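Local atomic coordinates of secreted protein ASP-2 (Necator americanus, PDB entry 1U53), a protein that is a secreted antigen of a human hookworm, belongs to the CAP (PR-1-like) family, and probably acts at the interface between parasite and host. Residues 24-28 against 138-143; 46-50 against 181-185; 117-123 against 171-177. The contacts are given in a common frame with arbitrary orientation. Residue numbers count along the deposited sequence, not the author numbering.

Contact 1 of 3, residues 24-28 against 138-143; sequences HNSLR and MVWQET
Helix 14-32 supplies residues 24-28, and R28 N to H24 O (2.9 Å) confirms its regular turn. The partner is the exit of helix 133-138: M138 is still helical, V139 leaves helical angles (-106/21), W140 is extended (-67/122), and W140 to T143 form a type I beta turn with T143 N bonded to W140 O at 3.1 Å. The nearest CA pairs are H24 with M138 (6.6 Å) and R28 with V139 (5.4 Å).

H24, chi1 m, offers one ring face to M138. M138 is m, t, p, bringing its CE to 3.6 Å from the H24 ring centroid, 12° off the normal: a CH-pi contact. H24 NE2 bonds to the Y163 hydroxyl. One helical turn on, L27 (m, t) places CD1 3.9 Å from M138 CE. R28 (m, t, p, chi4 88°) then reaches along the loop backbone, its CG 4.2 Å from V139 CG1. R28 NH1 donates to M138 O at 2.9 Å (161°) and to W140 O at 2.8 Å (152°); R28 NH2 donates to W140 O at 3.1 Å and weakly to Q141 O at 3.2 Å (130°). T143 O lies over a face of the guanidinium.

The sequence MVWQET closes the CRISP-family signature, so the contact fixes that signature's end to the first long helix of the CAP domain. A buried guanidinium bonded to these three carbonyls, and to K51 O through NH2, implies a charge met by peptide dipoles and donors supplied where helix 133-138 ends and the turn begins.

Contact 2 of 3, residues 46-50 against 181-185; sequences KAAKM and CSKCE
A48 has its carbonyl aimed at a type I beta turn, C181 to C184, which C184 N closes onto C181 O at 3.0 Å. The nearest CA pair is A48 with C181, 5.1 Å apart. C181 starts the turn from left-handed angles (64/6), and S182 (-69/-18) and K183 (-117/28) follow. A48 O accepts from K183 N at 3.0 Å and 165°; C181 N (3.3 Å) and S182 N (3.2 Å) lie near A48 O, but at poor angles. The A48 methyl also packs, its CB 3.7 Å from K183 CG and 3.5 Å from S182 OG, itself hydrogen-bonded to E179 O.

The turn opens the cysteine-rich C-terminal part of the chain: disulfides C181-C187 and C184-C194 staple it to the short two-stranded sheet, and this contact sets it against the loop between helix 14-32 and strand 54-55 of the CAP domain.

K183, CA-to-CB toward 46-50 and chi1 and chi2 both m, turns its end away to a salt bridge with E176. K49 (-158/53, chi1 p) runs beside it, CD 3.9 Å from K183 CB. Water 1 joins the two backbones, donating to A47 O (2.9 Å) and accepting from M50 N (2.9 Å) and C181 N (3.1 Å).

Contact 3 of 3, residues 117-123 against 171-177; sequences VGQNLKL and GKDIYEK
G171, at phi/psi 83/-7, gives its N to L123 O at 2.9 Å (162°), while its O lies 3.5 Å from K122 CG. K172, extended at -100/162, accepts from L123 N through its O at 2.9 Å (164°). D173 faces K122 across a single beta bridge, CA to CA 4.2 Å. The bonds flanking this pair, L123 N to K172 O and I174 N to L121 O (2.9 Å, 156°), make it an antiparallel, non-hydrogen-bonded pair. D173 CA adds a CH...O contact to L121 O at 3.3 Å. Water 2 donates to D173 OD1 (2.6 Å) and N120 OD1 (2.9 Å); N120 OD1 also accepts from K122 N at 3.0 Å, an Asx turn.

I174 (m, t) sets CD1 4.2 Å from L121 CD2 and 4.3 Å from V117 CG1. Y175, chi1 p, presents a ring face to L121 (m, t), whose CD1 stands 3.5 Å from the ring centroid, 15° off the normal: CH-pi. The Y175 hydroxyl bonds to P45. K177 (chi1 m) lays CG 3.8 Å from L121 CD1 and donates from NZ to Q119 O at 2.8 Å.

Two loops, after helix 111-115 and strand 157-164, meet through an isolated beta bridge packed around L121.

How the contacts relate
From the N terminus the chain passes 24-28 on helix 14-32, then 46-50, then 117-123, before any contact closes. Contact 1 closes first, at 138-143 after helix 133-138; contact 3 follows at 171-177 and contact 2 at 181-185. Contact 1 therefore crosses both others, whereas contact 3 lies wholly within the span of contact 2. E176 and its neighbour Y175 join them: Q141 OE1 lies 2.9 Å from E176 N, A48 N 2.9 Å from E176 O, and A47 CB packs 3.4 Å from Y175 CD1. Helix 14-32, the loop after helix 133-138, the loops 46-50 and 117-123, and the cysteine-rich end are thus tied together.

Contact 1 of 3, residues 24-28 against 138-143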
loop_
_atom_site.group_PDB
_atom_site.type_symbol
_atom_site.label_atom_id
_atom_site.label_comp_id
_atom_site.label_asym_id
_atom_site.label_seq_id
_atom_site.Cartn_x
_atom_site.Cartn_y
_atom_site.Cartn_z
ATOM N N HIS A 24 4.680 2.452 4.237
ATOM C CA HIS A 24 3.205 2.425 4.199
ATOM C C HIS A 24 2.567 3.133 5.374
ATOM O O HIS A 24 1.613 3.922 5.211
ATOM C CB HIS A 24 2.666 0.997 4.095
ATOM C CG HIS A 24 2.643 0.465 2.685
ATOM N ND1 HIS A 24 3.772 0.077 1.994
ATOM C CD2 HIS A 24 1.594 0.233 1.857
ATOM C CE1 HIS A 24 3.424 -0.342 0.784
ATOM N NE2 HIS A 24 2.101 -0.256 0.682
ATOM N N ASN A 25 3.067 2.862 6.586
ATOM C CA ASN A 25 2.448 3.515 7.759
ATOM C C ASN A 25 2.716 5.006 7.814
ATOM O O ASN A 25 1.831 5.788 8.192
ATOM C CB ASN A 25 2.856 2.844 9.043
ATOM C CG ASN A 25 2.088 1.578 9.263
ATOM O OD1 ASN A 25 0.919 1.514 8.922
ATOM N ND2 ASN A 25 2.754 0.547 9.791
ATOM N N SER A 26 3.903 5.401 7.377
ATOM C CA SER A 26 4.244 6.823 7.293
ATOM C C SER A 26 3.274 7.580 6.372
ATOM O O SER A 26 2.800 8.645 6.694
ATOM C CB SER A 26 5.640 6.955 6.685
ATOM O OG SER A 26 6.005 8.319 6.478
ATOM N N LEU A 27 3.053 7.041 5.190
ATOM C CA LEU A 27 2.241 7.709 4.195
ATOM C C LEU A 27 0.769 7.641 4.583
ATOM O O LEU A 27 0.039 8.641 4.394
ATOM C CB LEU A 27 2.508 7.057 2.827
ATOM C CG LEU A 27 3.917 7.326 2.289
ATOM C CD1 LEU A 27 4.265 6.438 1.095
ATOM C CD2 LEU A 27 4.048 8.780 1.873
ATOM N N ARG A 28 0.323 6.499 5.133
ATOM C CA ARG A 28 -1.038 6.492 5.728
ATOM C C ARG A 28 -1.182 7.606 6.742
ATOM O O ARG A 28 -2.236 8.263 6.826
ATOM C CB ARG A 28 -1.320 5.113 6.356
ATOM C CG ARG A 28 -1.505 4.113 5.253
ATOM C CD ARG A 28 -1.470 2.653 5.758
ATOM N NE ARG A 28 -2.667 2.272 6.545
ATOM C CZ ARG A 28 -3.799 1.783 6.022
ATOM N NH1 ARG A 28 -3.961 1.641 4.699
ATOM N NH2 ARG A 28 -4.794 1.457 6.836
ATOM N N MET A 138 -2.897 1.590 -0.938
ATOM C CA MET A 138 -1.938 1.832 0.124
ATOM C C MET A 138 -2.639 2.464 1.329
ATOM O O MET A 138 -2.238 2.211 2.456
ATOM C CB MET A 138 -0.840 2.802 -0.332
ATOM C CG MET A 138 0.183 2.119 -1.208
ATOM S SD MET A 138 1.536 3.271 -1.653
ATOM C CE MET A 138 2.437 3.244 -0.082
ATOM N N VAL A 139 -3.613 3.362 1.093
ATOM C CA VAL A 139 -4.263 4.059 2.204
ATOM C C VAL A 139 -5.690 3.583 2.510
ATOM O O VAL A 139 -6.464 4.316 3.123
ATOM C CB VAL A 139 -4.255 5.607 2.009
ATOM C CG1 VAL A 139 -2.768 6.141 1.826
ATOM C CG2 VAL A 139 -5.130 6.032 0.789
ATOM N N TRP A 140 -6.025 2.358 2.081
ATOM C CA TRP A 140 -7.342 1.795 2.364
ATOM C C TRP A 140 -7.481 1.551 3.879
ATOM O O TRP A 140 -6.681 0.843 4.480
ATOM C CB TRP A 140 -7.491 0.481 1.594
ATOM C CG TRP A 140 -8.928 0.036 1.487
ATOM C CD1 TRP A 140 -9.579 -0.876 2.250
ATOM C CD2 TRP A 140 -9.856 0.483 0.492
ATOM N NE1 TRP A 140 -10.888 -1.039 1.778
ATOM C CE2 TRP A 140 -11.084 -0.187 0.729
ATOM C CE3 TRP A 140 -9.777 1.409 -0.554
ATOM C CZ2 TRP A 140 -12.219 0.044 -0.067
ATOM C CZ3 TRP A 140 -10.889 1.644 -1.337
ATOM C CH2 TRP A 140 -12.106 0.961 -1.088
ATOM N N GLN A 141 -8.491 2.170 4.488
ATOM C CA GLN A 141 -8.587 2.240 5.943
ATOM C C GLN A 141 -8.532 0.863 6.546
ATOM O O GLN A 141 -7.836 0.655 7.552
ATOM C CB GLN A 141 -9.880 2.948 6.302
ATOM C CG GLN A 141 -10.276 2.774 7.758
ATOM C CD GLN A 141 -11.587 3.430 7.986
ATOM O OE1 GLN A 141 -11.705 4.610 7.797
ATOM N NE2 GLN A 141 -12.590 2.654 8.390
ATOM N N GLU A 142 -9.314 -0.055 5.972
ATOM C CA GLU A 142 -9.515 -1.352 6.600
ATOM C C GLU A 142 -8.428 -2.369 6.290
ATOM O O GLU A 142 -8.389 -3.460 6.895
ATOM C CB GLU A 142 -10.913 -1.872 6.277
ATOM C CG GLU A 142 -11.987 -0.960 6.911
ATOM C CD GLU A 142 -11.973 -1.031 8.401
ATOM O OE1 GLU A 142 -11.630 -2.113 8.934
ATOM O OE2 GLU A 142 -12.317 -0.027 9.077
ATOM N N THR A 143 -7.475 -1.993 5.431
ATOM C CA THR A 143 -6.392 -2.918 5.110
ATOM C C THR A 143 -5.345 -2.789 6.205
ATOM O O THR A 143 -4.818 -1.689 6.431
ATOM C CB THR A 143 -5.780 -2.556 3.776
ATOM O OG1 THR A 143 -6.710 -2.876 2.743
ATOM C CG2 THR A 143 -4.489 -3.377 3.558
#

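Contact 2 of 3, residues 46-50 against 181-185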
loop_
_atom_site.group_PDB
_atom_site.type_symbol
_atom_site.label_atom_id
_atom_site.label_comp_id
_atom_site.label_asym_id
_atom_site.label_seq_id
_atom_site.Cartn_x
_atom_site.Cartn_y
_atom_site.Cartn_z
ATOM N N LYS A 46 -8.569 14.634 6.001
ATOM C CA LYS A 46 -8.152 13.918 7.211
ATOM C C LYS A 46 -9.010 12.686 7.392
ATOM O O LYS A 46 -10.190 12.659 6.991
ATOM C CB LYS A 46 -8.244 14.799 8.466
ATOM C CG LYS A 46 -7.309 16.008 8.370
ATOM C CD LYS A 46 -7.521 16.989 9.550
ATOM C CE LYS A 46 -6.551 18.178 9.403
ATOM N NZ LYS A 46 -6.705 19.153 10.510
ATOM N N ALA A 47 -8.410 11.679 8.022
ATOM C CA ALA A 47 -9.027 10.357 8.162
ATOM C C ALA A 47 -9.338 10.178 9.629
ATOM O O ALA A 47 -8.433 10.372 10.469
ATOM C CB ALA A 47 -8.068 9.265 7.698
ATOM N N ALA A 48 -10.552 9.711 9.925
ATOM C CA ALA A 48 -11.013 9.607 11.324
ATOM C C ALA A 48 -10.496 8.364 12.047
ATOM O O ALA A 48 -10.506 8.316 13.287
ATOM C CB ALA A 48 -12.552 9.588 11.367
ATOM N N LYS A 49 -10.107 7.340 11.285
ATOM C CA LYS A 49 -9.716 6.045 11.874
ATOM C C LYS A 49 -8.829 5.246 10.921
ATOM O O LYS A 49 -9.115 4.064 10.573
ATOM C CB LYS A 49 -10.933 5.223 12.315
ATOM C CG LYS A 49 -11.957 4.904 11.236
ATOM C CD LYS A 49 -13.166 4.122 11.853
ATOM C CE LYS A 49 -12.725 2.764 12.392
ATOM N NZ LYS A 49 -13.953 1.965 12.903
ATOM N N MET A 50 -7.761 5.895 10.450
ATOM C CA MET A 50 -6.835 5.189 9.562
ATOM C C MET A 50 -6.034 4.163 10.375
ATOM O O MET A 50 -5.340 4.516 11.353
ATOM C CB MET A 50 -5.898 6.228 8.934
ATOM C CG MET A 50 -4.870 5.648 8.000
ATOM S SD MET A 50 -5.559 5.015 6.453
ATOM C CE MET A 50 -5.948 6.527 5.564
ATOM N N CYS A 181 -8.007 10.143 14.495
ATOM C CA CYS A 181 -8.351 9.362 15.682
ATOM C C CYS A 181 -9.727 9.630 16.317
ATOM O O CYS A 181 -10.053 9.068 17.380
ATOM C CB CYS A 181 -7.276 9.479 16.755
ATOM S SG CYS A 181 -5.775 8.452 16.485
ATOM N N SER A 182 -10.534 10.459 15.664
ATOM C CA SER A 182 -11.834 10.826 16.222
ATOM C C SER A 182 -12.816 9.678 16.243
ATOM O O SER A 182 -13.821 9.744 16.972
ATOM C CB SER A 182 -12.430 12.015 15.493
ATOM O OG SER A 182 -12.577 11.752 14.110
ATOM N N LYS A 183 -12.563 8.627 15.464
ATOM C CA LYS A 183 -13.367 7.411 15.572
ATOM C C LYS A 183 -12.532 6.224 16.014
ATOM O O LYS A 183 -12.833 5.086 15.695
ATOM C CB LYS A 183 -14.096 7.095 14.254
ATOM C CG LYS A 183 -15.053 8.175 13.754
ATOM C CD LYS A 183 -16.371 8.135 14.480
ATOM C CE LYS A 183 -17.538 8.162 13.478
ATOM N NZ LYS A 183 -17.680 6.880 12.767
ATOM N N CYS A 184 -11.474 6.516 16.767
ATOM C CA CYS A 184 -10.522 5.517 17.191
ATOM C C CYS A 184 -10.402 5.557 18.714
ATOM O O CYS A 184 -10.177 6.613 19.298
ATOM C CB CYS A 184 -9.155 5.807 16.542
ATOM S SG CYS A 184 -7.905 4.676 17.003
ATOM N N GLU A 185 -10.559 4.408 19.355
ATOM C CA GLU A 185 -10.360 4.314 20.799
ATOM C C GLU A 185 -8.939 3.879 21.177
ATOM O O GLU A 185 -8.539 3.996 22.336
ATOM C CB GLU A 185 -11.376 3.335 21.420
ATOM C CG GLU A 185 -10.904 1.887 21.520
ATOM C CD GLU A 185 -11.956 0.988 22.154
ATOM O OE1 GLU A 185 -13.165 1.239 21.881
ATOM O OE2 GLU A 185 -11.588 0.039 22.907
HETATM O O HOH W 1 -7.237 8.292 12.082
#

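Contact 3 of 3, residues 117-123 against 171-177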
loop_
_atom_site.group_PDB
_atom_site.type_symbol
_atom_site.label_atom_id
_atom_site.label_comp_id
_atom_site.label_asym_id
_atom_site.label_seq_id
_atom_site.Cartn_x
_atom_site.Cartn_y
_atom_site.Cartn_z
ATOM N N VAL A 117 -7.233 12.833 -6.519
ATOM C CA VAL A 117 -8.342 12.006 -6.095
ATOM C C VAL A 117 -9.548 12.902 -5.784
ATOM O O VAL A 117 -10.640 12.713 -6.349
ATOM C CB VAL A 117 -7.942 11.230 -4.833
ATOM C CG1 VAL A 117 -9.151 10.604 -4.175
ATOM C CG2 VAL A 117 -6.896 10.162 -5.230
ATOM N N GLY A 118 -9.333 13.882 -4.914
ATOM C CA GLY A 118 -10.444 14.790 -4.533
ATOM C C GLY A 118 -11.053 14.490 -3.195
ATOM O O GLY A 118 -10.599 13.578 -2.468
ATOM N N GLN A 119 -12.095 15.250 -2.835
ATOM C CA GLN A 119 -12.651 15.126 -1.470
ATOM C C GLN A 119 -13.693 14.027 -1.353
ATOM O O GLN A 119 -14.032 13.603 -0.236
ATOM C CB GLN A 119 -13.286 16.447 -1.038
ATOM C CG GLN A 119 -12.338 17.603 -0.991
ATOM C CD GLN A 119 -11.124 17.307 -0.164
ATOM O OE1 GLN A 119 -11.193 17.270 1.077
ATOM N NE2 GLN A 119 -9.988 17.071 -0.838
ATOM N N ASN A 120 -14.208 13.528 -2.482
ATOM C CA ASN A 120 -15.131 12.400 -2.432
ATOM C C ASN A 120 -14.365 11.096 -2.561
ATOM O O ASN A 120 -13.832 10.785 -3.639
ATOM C CB ASN A 120 -16.153 12.441 -3.586
ATOM C CG ASN A 120 -17.212 11.347 -3.473
ATOM O OD1 ASN A 120 -17.093 10.411 -2.678
ATOM N ND2 ASN A 120 -18.305 11.504 -4.249
ATOM N N LEU A 121 -14.361 10.323 -1.484
ATOM C CA LEU A 121 -13.487 9.142 -1.422
ATOM C C LEU A 121 -14.164 7.867 -1.834
ATOM O O LEU A 121 -13.597 6.767 -1.681
ATOM C CB LEU A 121 -12.874 9.014 -0.025
ATOM C CG LEU A 121 -12.101 10.242 0.424
ATOM C CD1 LEU A 121 -11.518 9.912 1.795
ATOM C CD2 LEU A 121 -10.987 10.582 -0.585
ATOM N N LYS A 122 -15.380 7.986 -2.371
ATOM C CA LYS A 122 -16.077 6.829 -2.951
ATOM C C LYS A 122 -15.343 6.283 -4.163
ATOM O O LYS A 122 -15.087 7.001 -5.141
ATOM C CB LYS A 122 -17.494 7.238 -3.380
ATOM C CG LYS A 122 -18.402 6.077 -3.762
ATOM C CD LYS A 122 -19.761 6.619 -4.194
ATOM C CE LYS A 122 -20.730 5.500 -4.479
ATOM N NZ LYS A 122 -20.443 4.947 -5.822
ATOM N N LEU A 123 -15.018 5.011 -4.135
ATOM C CA LEU A 123 -14.291 4.469 -5.263
ATOM C C LEU A 123 -15.202 4.192 -6.463
ATOM O O LEU A 123 -15.652 3.064 -6.633
ATOM C CB LEU A 123 -13.541 3.201 -4.860
ATOM C CG LEU A 123 -12.593 2.754 -5.977
ATOM C CD1 LEU A 123 -11.515 3.802 -6.236
ATOM C CD2 LEU A 123 -11.959 1.403 -5.649
ATOM N N GLY A 171 -17.316 1.125 -5.265
ATOM C CA GLY A 171 -18.420 1.835 -4.644
ATOM C C GLY A 171 -18.255 2.169 -3.169
ATOM O O GLY A 171 -19.088 2.887 -2.613
ATOM N N LYS A 172 -17.184 1.672 -2.528
ATOM C CA LYS A 172 -16.973 1.929 -1.097
ATOM C C LYS A 172 -15.960 3.043 -0.933
ATOM O O LYS A 172 -15.200 3.300 -1.830
ATOM C CB LYS A 172 -16.393 0.718 -0.353
ATOM C CG LYS A 172 -17.136 -0.582 -0.522
ATOM C CD LYS A 172 -18.500 -0.503 0.136
ATOM C CE LYS A 172 -19.240 -1.822 -0.046
ATOM N NZ LYS A 172 -18.719 -2.888 0.888
ATOM N N ASP A 173 -15.947 3.636 0.254
ATOM C CA ASP A 173 -15.033 4.746 0.556
ATOM C C ASP A 173 -13.653 4.222 0.900
ATOM O O ASP A 173 -13.498 3.262 1.654
ATOM C CB ASP A 173 -15.528 5.534 1.760
ATOM C CG ASP A 173 -16.705 6.437 1.432
ATOM O OD1 ASP A 173 -17.086 6.571 0.252
ATOM O OD2 ASP A 173 -17.197 7.072 2.367
ATOM N N ILE A 174 -12.637 4.932 0.419
ATOM C CA ILE A 174 -11.245 4.541 0.706
ATOM C C ILE A 174 -10.972 4.594 2.209
ATOM O O ILE A 174 -10.358 3.697 2.800
ATOM C CB ILE A 174 -10.262 5.500 -0.009
ATOM C CG1 ILE A 174 -10.475 5.496 -1.558
ATOM C CG2 ILE A 174 -8.798 5.143 0.370
ATOM C CD1 ILE A 174 -10.028 6.861 -2.193
ATOM N N TYR A 175 -11.391 5.688 2.831
ATOM C CA TYR A 175 -11.396 5.758 4.292
ATOM C C TYR A 175 -12.502 6.714 4.726
ATOM O O TYR A 175 -13.011 7.480 3.911
ATOM C CB TYR A 175 -10.018 6.214 4.830
ATOM C CG TYR A 175 -9.447 7.510 4.268
ATOM C CD1 TYR A 175 -9.766 8.747 4.845
ATOM C CD2 TYR A 175 -8.580 7.514 3.144
ATOM C CE1 TYR A 175 -9.234 9.960 4.346
ATOM C CE2 TYR A 175 -8.042 8.720 2.648
ATOM C CZ TYR A 175 -8.383 9.928 3.239
ATOM O OH TYR A 175 -7.871 11.077 2.738
ATOM N N GLU A 176 -12.855 6.630 6.005
ATOM C CA GLU A 176 -13.803 7.540 6.658
ATOM C C GLU A 176 -13.155 8.879 6.952
ATOM O O GLU A 176 -12.121 8.920 7.586
ATOM C CB GLU A 176 -14.275 6.912 7.979
ATOM C CG GLU A 176 -15.201 7.819 8.769
ATOM C CD GLU A 176 -15.854 7.160 9.980
ATOM O OE1 GLU A 176 -15.829 5.909 10.131
ATOM O OE2 GLU A 176 -16.412 7.916 10.809
ATOM N N LYS A 177 -13.795 9.979 6.546
ATOM C CA LYS A 177 -13.238 11.326 6.798
ATOM C C LYS A 177 -13.572 11.830 8.199
ATOM O O LYS A 177 -14.675 11.610 8.704
ATOM C CB LYS A 177 -13.798 12.342 5.791
ATOM C CG LYS A 177 -13.361 12.020 4.340
ATOM C CD LYS A 177 -13.774 13.110 3.340
ATOM C CE LYS A 177 -15.235 13.103 2.979
ATOM N NZ LYS A 177 -15.434 14.374 2.099
HETATM O O HOH W 2 -17.856 9.041 -0.222
#